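Local coordinates for F5/8 type C domain protein (PDB 4ZRX), which probably acts as an alpha-L-fucosidase, hydrolysing terminal fucose from glycans, with a TIM-barrel catalytic domain and a C-terminal F5/8 type C domain, at residues V179-F184 with K214-I219. Numbering follows the deposited sequence.
Sequences VHEVWF and KAVMAI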
ATOM      1  N   VAL A 179      -6.707 -20.592 -10.834  1.00 21.13           N
ATOM      2  CA  VAL A 179      -5.753 -19.610 -10.428  1.00 21.00           C
ATOM      3  C   VAL A 179      -6.128 -18.295 -11.121  1.00 20.43           C
ATOM      4  O   VAL A 179      -6.247 -18.267 -12.357  1.00 22.19           O
ATOM      5  CB  VAL A 179      -4.333 -19.992 -10.834  1.00 20.70           C
ATOM      6  CG1 VAL A 179      -3.359 -18.881 -10.529  1.00 20.99           C
ATOM      7  CG2 VAL A 179      -3.910 -21.273 -10.154  1.00 21.03           C
ATOM      8  N   HIS A 180      -6.346 -17.240 -10.346  1.00 19.34           N
ATOM      9  CA  HIS A 180      -6.794 -15.959 -10.903  1.00 19.09           C
ATOM     10  C   HIS A 180      -5.679 -14.946 -11.176  1.00 18.23           C
ATOM     11  O   HIS A 180      -5.892 -14.007 -11.937  1.00 19.18           O
ATOM     12  CB  HIS A 180      -7.881 -15.365 -10.059  1.00 19.18           C
ATOM     13  CG  HIS A 180      -9.240 -15.925 -10.340  1.00 21.15           C
ATOM     14  ND1 HIS A 180      -9.686 -17.128  -9.815  1.00 22.75           N
ATOM     15  CD2 HIS A 180     -10.238 -15.472 -11.141  1.00 22.80           C
ATOM     16  CE1 HIS A 180     -10.907 -17.381 -10.266  1.00 23.51           C
ATOM     17  NE2 HIS A 180     -11.262 -16.384 -11.060  1.00 23.93           N
ATOM     18  N   GLU A 181      -4.512 -15.120 -10.574  1.00 17.66           N
ATOM     19  CA  GLU A 181      -3.418 -14.184 -10.795  1.00 17.18           C
ATOM     20  C   GLU A 181      -2.113 -14.936 -10.626  1.00 17.64           C
ATOM     21  O   GLU A 181      -2.002 -15.724  -9.680  1.00 18.21           O
ATOM     22  CB  GLU A 181      -3.502 -12.967  -9.817  1.00 16.06           C
ATOM     23  CG  GLU A 181      -2.396 -11.906  -9.958  1.00 16.46           C
ATOM     24  CD  GLU A 181      -2.679 -10.573  -9.286  1.00 16.56           C
ATOM     25  OE1 GLU A 181      -3.804 -10.345  -8.841  1.00 17.67           O
ATOM     26  OE2 GLU A 181      -1.762  -9.704  -9.312  1.00 16.91           O
ATOM     27  N   VAL A 182      -1.155 -14.649 -11.513  1.00 17.80           N
ATOM     28  CA  VAL A 182       0.195 -15.170 -11.490  1.00 18.01           C
ATOM     29  C   VAL A 182       1.152 -14.001 -11.451  1.00 18.08           C
ATOM     30  O   VAL A 182       1.128 -13.149 -12.354  1.00 18.14           O
ATOM     31  CB  VAL A 182       0.517 -16.045 -12.736  1.00 19.27           C
ATOM     32  CG1 VAL A 182       1.885 -16.579 -12.654  1.00 20.14           C
ATOM     33  CG2 VAL A 182      -0.495 -17.197 -12.789  1.00 19.81           C
ATOM     34  N   TRP A 183       1.899 -13.896 -10.339  1.00 17.28           N
ATOM     35  CA  TRP A 183       2.717 -12.738 -10.076  1.00 17.43           C
ATOM     36  C   TRP A 183       4.163 -13.090 -10.383  1.00 18.63           C
ATOM     37  O   TRP A 183       4.719 -14.031  -9.781  1.00 19.21           O
ATOM     38  CB  TRP A 183       2.579 -12.383  -8.590  1.00 16.38           C
ATOM     39  CG  TRP A 183       2.443 -10.957  -8.245  1.00 16.83           C
ATOM     40  CD1 TRP A 183       1.284 -10.245  -8.246  1.00 17.02           C
ATOM     41  CD2 TRP A 183       3.448 -10.060  -7.731  1.00 15.98           C
ATOM     42  NE1 TRP A 183       1.486  -8.985  -7.823  1.00 16.14           N
ATOM     43  CE2 TRP A 183       2.792  -8.831  -7.457  1.00 15.51           C
ATOM     44  CE3 TRP A 183       4.829 -10.122  -7.585  1.00 16.23           C
ATOM     45  CZ2 TRP A 183       3.474  -7.710  -6.955  1.00 15.99           C
ATOM     46  CZ3 TRP A 183       5.490  -9.035  -7.091  1.00 16.59           C
ATOM     47  CH2 TRP A 183       4.816  -7.849  -6.738  1.00 15.95           C
ATOM     48  N   PHE A 184       4.757 -12.343 -11.316  1.00 17.71           N
ATOM     49  CA  PHE A 184       6.159 -12.500 -11.690  1.00 18.37           C
ATOM     50  C   PHE A 184       6.933 -11.239 -11.345  1.00 18.29           C
ATOM     51  O   PHE A 184       6.947 -10.235 -12.066  1.00 18.88           O
ATOM     52  CB  PHE A 184       6.249 -12.789 -13.192  1.00 18.34           C
ATOM     53  CG  PHE A 184       5.682 -14.129 -13.639  1.00 19.42           C
ATOM     54  CD1 PHE A 184       5.849 -15.287 -12.901  1.00 19.63           C
ATOM     55  CD2 PHE A 184       5.118 -14.235 -14.904  1.00 19.72           C
ATOM     56  CE1 PHE A 184       5.400 -16.497 -13.361  1.00 20.47           C
ATOM     57  CE2 PHE A 184       4.656 -15.466 -15.405  1.00 21.21           C
ATOM     58  CZ  PHE A 184       4.778 -16.620 -14.614  1.00 20.95           C
ATOM     59  N   LYS A 214      -8.702 -17.853 -16.953  1.00 26.58           N
ATOM     60  CA  LYS A 214      -9.175 -16.702 -16.204  1.00 26.21           C
ATOM     61  C   LYS A 214      -8.055 -15.854 -15.618  1.00 25.18           C
ATOM     62  O   LYS A 214      -8.343 -14.719 -15.133  1.00 24.47           O
ATOM     63  CB  LYS A 214     -10.060 -17.145 -15.056  1.00 27.63           C
ATOM     64  CG  LYS A 214     -11.361 -17.746 -15.526  1.00 30.71           C
ATOM     65  CD  LYS A 214     -12.162 -18.214 -14.344  1.00 32.50           C
ATOM     66  CE  LYS A 214     -13.600 -18.636 -14.728  1.00 34.78           C
ATOM     67  NZ  LYS A 214     -14.052 -19.457 -13.586  1.00 35.12           N
ATOM     68  N   ALA A 215      -6.816 -16.375 -15.603  1.00 23.90           N
ATOM     69  CA  ALA A 215      -5.694 -15.744 -14.864  1.00 23.14           C
ATOM     70  C   ALA A 215      -5.211 -14.505 -15.561  1.00 22.14           C
ATOM     71  O   ALA A 215      -5.230 -14.441 -16.814  1.00 22.73           O
ATOM     72  CB  ALA A 215      -4.555 -16.654 -14.711  1.00 22.23           C
ATOM     73  N   VAL A 216      -4.746 -13.546 -14.769  1.00 20.41           N
ATOM     74  CA  VAL A 216      -3.942 -12.455 -15.270  1.00 19.49           C
ATOM     75  C   VAL A 216      -2.446 -12.651 -14.897  1.00 20.18           C
ATOM     76  O   VAL A 216      -2.148 -13.149 -13.805  1.00 21.02           O
ATOM     77  CB  VAL A 216      -4.420 -11.065 -14.771  1.00 19.22           C
ATOM     78  CG1 VAL A 216      -5.733 -10.712 -15.446  1.00 20.82           C
ATOM     79  CG2 VAL A 216      -4.545 -11.011 -13.266  1.00 18.98           C
HETATM   80  N   MSE A 217      -1.567 -12.276 -15.811  1.00 19.98           N
HETATM   81  CA  MSE A 217      -0.114 -12.309 -15.609  1.00 19.90           C
HETATM   82  C   MSE A 217       0.335 -10.932 -15.187  1.00 18.73           C
HETATM   83  O   MSE A 217       0.176  -9.953 -15.905  1.00 19.38           O
HETATM   84  CB  MSE A 217       0.598 -12.756 -16.891  1.00 21.53           C
HETATM   85  CG  MSE A 217       2.091 -12.977 -16.715  1.00 21.92           C
HETATM   86 SE   MSE A 217       2.726 -13.698 -18.377  0.75 28.47          SE
HETATM   87  CE  MSE A 217       4.621 -13.384 -18.398  1.00 24.59           C
ATOM     88  N   ALA A 218       0.840 -10.831 -13.948  1.00 18.13           N
ATOM     89  CA  ALA A 218       1.136  -9.561 -13.286  1.00 17.37           C
ATOM     90  C   ALA A 218       2.611  -9.242 -13.098  1.00 17.52           C
ATOM     91  O   ALA A 218       3.438 -10.127 -12.855  1.00 17.17           O
ATOM     92  CB  ALA A 218       0.464  -9.574 -11.936  1.00 16.70           C
ATOM     93  N   ILE A 219       2.909  -7.942 -13.216  1.00 17.41           N
ATOM     94  CA  ILE A 219       4.179  -7.285 -12.898  1.00 17.89           C
ATOM     95  C   ILE A 219       5.091  -7.482 -14.098  1.00 19.32           C
ATOM     96  O   ILE A 219       5.122  -6.606 -14.987  1.00 19.62           O
ATOM     97  CB  ILE A 219       4.798  -7.711 -11.555  1.00 17.72           C
ATOM     98  CG1 ILE A 219       3.739  -7.768 -10.456  1.00 17.82           C
ATOM     99  CG2 ILE A 219       5.996  -6.841 -11.231  1.00 18.35           C
ATOM    100  CD1 ILE A 219       2.956  -6.462 -10.158  1.00 17.80           C
TER
HETATM  101  O   HOH W   1      -8.312 -12.426 -12.575  0.50 24.77           O
HETATM  102  O   HOH W   2     -14.040 -16.933 -11.706  1.00 44.01           O
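W183 and I219 meet across two neighbouring parallel strands of the TIM barrel, 181-184 and 216-219, which helix 201-211 joins into a beta-alpha-beta unit. The strands illustrate how alternation sorts side chains: E181, W183, V216 and A218 to the interior, V182 and M217 to the helical layer. I219, with positive phi, leaves this pattern and so comes under the indole of W183. It sends CG1 over one face of the indole, 3.4 Å from the centroid of the six-membered ring, a CH-pi contact only 15° off the ring normal. CG1 stands beside the backbone N (chi1 -44°), and CD1 lies above the plane just beyond the CE2-CZ2 bond. On the interior face that W183 shares with A218, OE2 of E181 lies in the plane of the indole at its edge and meets CB of A218 at 3.4 Å. NE1 of W183 is hydrogen-bonded to E286, whose carboxylate also lies close to that of E181. A bound 1,2-ethanediol near I219 is consistent with a pocket at this end of the barrel.

On the other face, the selenomethionine M217 is extended, CG anti to the backbone N (chi1 -173°), and packs CE against the edge of the F184 ring, 3.6 Å from CD2. Its SE, 5.2 Å from the F184 ring centroid and at the ring edge, makes the Met-aromatic contact; I208 of helix 201-211 touches both residues.

Between the faces, V182 N donates to V216 O and A218 N to V182 O, the latter at 2.8 Å, while F184 N bonds A218 O. At the start of the ladder, V216 N reaches H180 O from above the carbonyl plane. Beyond it, H180 and K214 run side by side; K214 NZ, salt-bridged to E178, also donates to a water 3.1 Å away, which lies 2.9 Å from H180 NE2.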